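Local coordinates for protein cycloalternan-forming enzyme (Listeria monocytogenes serovar 1/2a, PDB 5F7U) that belongs to glycoside hydrolase family 31, joining a TIM-barrel domain to several beta-rich domains, with glycans bound at several places on the chain, at residues T641-K646 against V752-T757. The protein carries 1 engineered substitution. Numbering follows the deposited sequence.
Sequences TAELYK and VQEGQT
Glu643, in the first turn of helix 642-653 of the TIM-barrel domain, reaches across the protein surface to the backbone of Gly755, in a loop of the C-terminal domain; this small polar contact rests on a single carboxylate. With CG anti to the backbone N (chi1 -177°) and the chain extended beyond it, the carboxylate is carried out from the helix to the turn. Glu643 OE1 accepts from Gly755 N at 2.7 Å, through its syn lone pair, with an N-H...O angle of 151°. Two waters link the same oxygen to the first and last residues of the turn: one lies 2.7 Å from Glu643 OE1 and 2.9 Å from Gln753 O, the other bridges OE1 to Gln756 O, which also accepts from Arg647. A backbone N-H and two waters gathered round one oxygen suit a negatively charged carboxylate. Gly755 has phi 77°, favourable to glycine, at the third position of the type II turn from Gln753 to Gln756. Glu754 packs its CG 3.9 Å from Glu643 OE2; the two side chains run nearly perpendicular, and their like-charged oxygens stay apart, OE2 to OE2 5.1 Å. At the helix start Thr641 is the N-cap, its OG1 accepting from Leu644 N at 3.0 Å, while Leu644 packs on Phe607 and Phe610 of helix 607-622. An N-capped barrel helix thus meets a type II beta turn, joining the family 31 TIM barrel to its C-terminal domain.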
loop_
_atom_site.group_PDB
_atom_site.type_symbol
_atom_site.label_atom_id
_atom_site.label_comp_id
_atom_site.label_asym_id
_atom_site.label_seq_id
_atom_site.Cartn_x
_atom_site.Cartn_y
_atom_site.Cartn_z
ATOM N N THR A 641 -9.495 -2.027 22.909
ATOM C CA THR A 641 -8.946 -1.652 24.200
ATOM C C THR A 641 -8.193 -0.332 24.026
ATOM O O THR A 641 -7.830 0.040 22.901
ATOM C CB THR A 641 -7.954 -2.713 24.695
ATOM O OG1 THR A 641 -6.892 -2.834 23.739
ATOM C CG2 THR A 641 -8.642 -4.079 24.821
ATOM N N ALA A 642 -7.914 0.339 25.141
ATOM C CA ALA A 642 -7.147 1.585 25.105
ATOM C C ALA A 642 -5.767 1.343 24.515
ATOM O O ALA A 642 -5.254 2.171 23.736
ATOM C CB ALA A 642 -7.045 2.187 26.497
ATOM N N GLU A 643 -5.184 0.197 24.869
ATOM C CA GLU A 643 -3.874 -0.200 24.342
ATOM C C GLU A 643 -3.911 -0.311 22.821
ATOM O O GLU A 643 -3.087 0.286 22.127
ATOM C CB GLU A 643 -3.450 -1.547 24.945
ATOM C CG GLU A 643 -2.058 -1.983 24.483
ATOM C CD GLU A 643 -1.740 -3.427 24.817
ATOM O OE1 GLU A 643 -0.592 -3.843 24.562
ATOM O OE2 GLU A 643 -2.624 -4.144 25.345
ATOM N N LEU A 644 -4.866 -1.076 22.288
ATOM C CA LEU A 644 -4.966 -1.194 20.823
ATOM C C LEU A 644 -5.209 0.174 20.188
ATOM O O LEU A 644 -4.594 0.500 19.166
ATOM C CB LEU A 644 -6.071 -2.175 20.393
ATOM C CG LEU A 644 -6.302 -2.278 18.869
ATOM C CD1 LEU A 644 -5.060 -2.730 18.076
ATOM C CD2 LEU A 644 -7.438 -3.236 18.576
ATOM N N TYR A 645 -6.116 0.952 20.779
ATOM C CA TYR A 645 -6.451 2.246 20.207
ATOM C C TYR A 645 -5.184 3.122 20.106
ATOM O O TYR A 645 -4.955 3.755 19.075
ATOM C CB TYR A 645 -7.562 2.936 20.998
ATOM C CG TYR A 645 -8.107 4.141 20.258
ATOM C CD1 TYR A 645 -9.109 3.985 19.296
ATOM C CD2 TYR A 645 -7.593 5.430 20.497
ATOM C CE1 TYR A 645 -9.601 5.070 18.604
ATOM C CE2 TYR A 645 -8.079 6.523 19.795
ATOM C CZ TYR A 645 -9.077 6.331 18.849
ATOM O OH TYR A 645 -9.581 7.404 18.150
ATOM N N LYS A 646 -4.374 3.130 21.166
ATOM C CA LYS A 646 -3.156 3.952 21.219
ATOM C C LYS A 646 -2.097 3.464 20.228
ATOM O O LYS A 646 -1.454 4.275 19.535
ATOM C CB LYS A 646 -2.584 3.983 22.652
ATOM C CG LYS A 646 -3.375 4.864 23.599
ATOM C CD LYS A 646 -2.673 4.892 24.946
ATOM C CE LYS A 646 -3.272 5.931 25.893
ATOM N NZ LYS A 646 -2.445 5.906 27.140
ATOM N N VAL A 752 2.689 -3.842 17.187
ATOM C CA VAL A 752 1.448 -4.479 16.705
ATOM C C VAL A 752 1.163 -5.784 17.445
ATOM O O VAL A 752 0.348 -6.603 16.997
ATOM C CB VAL A 752 1.466 -4.723 15.176
ATOM C CG1 VAL A 752 1.635 -3.396 14.434
ATOM C CG2 VAL A 752 2.586 -5.689 14.808
ATOM N N GLN A 753 1.827 -5.959 18.583
ATOM C CA GLN A 753 1.604 -7.130 19.441
ATOM C C GLN A 753 1.047 -6.698 20.776
ATOM O O GLN A 753 1.556 -5.773 21.401
ATOM C CB GLN A 753 2.905 -7.891 19.667
ATOM C CG GLN A 753 3.524 -8.435 18.384
ATOM C CD GLN A 753 4.876 -9.063 18.623
ATOM O OE1 GLN A 753 5.107 -9.681 19.668
ATOM N NE2 GLN A 753 5.795 -8.903 17.668
ATOM N N GLU A 754 -0.027 -7.368 21.178
ATOM C CA GLU A 754 -0.691 -7.120 22.452
ATOM C C GLU A 754 0.265 -7.361 23.627
ATOM O O GLU A 754 0.970 -8.376 23.670
ATOM C CB GLU A 754 -1.906 -8.025 22.552
ATOM C CG GLU A 754 -2.901 -7.671 23.658
ATOM C CD GLU A 754 -4.081 -8.641 23.713
ATOM O OE1 GLU A 754 -4.388 -9.312 22.707
ATOM O OE2 GLU A 754 -4.708 -8.773 24.779
ATOM N N GLY A 755 0.291 -6.412 24.562
ATOM C CA GLY A 755 1.150 -6.480 25.751
ATOM C C GLY A 755 2.625 -6.159 25.550
ATOM O O GLY A 755 3.393 -6.182 26.504
ATOM N N GLN A 756 3.038 -5.867 24.312
ATOM C CA GLN A 756 4.449 -5.655 24.028
ATOM C C GLN A 756 4.897 -4.247 24.427
ATOM O O GLN A 756 4.203 -3.268 24.136
ATOM C CB GLN A 756 4.709 -5.874 22.538
ATOM C CG GLN A 756 6.150 -5.608 22.117
ATOM C CD GLN A 756 6.388 -5.884 20.640
ATOM O OE1 GLN A 756 5.481 -5.777 19.815
ATOM N NE2 GLN A 756 7.617 -6.229 20.303
ATOM N N THR A 757 6.030 -4.168 25.116
ATOM C CA THR A 757 6.714 -2.895 25.368
ATOM C C THR A 757 8.205 -2.922 24.973
ATOM O O THR A 757 8.833 -1.873 24.867
ATOM C CB THR A 757 6.581 -2.444 26.837
ATOM O OG1 THR A 757 7.105 -3.468 27.684
ATOM C CG2 THR A 757 5.113 -2.169 27.232
HETATM O O HOH W 1 0.986 -3.099 22.463
HETATM O O HOH W 2 1.924 -2.818 25.552
#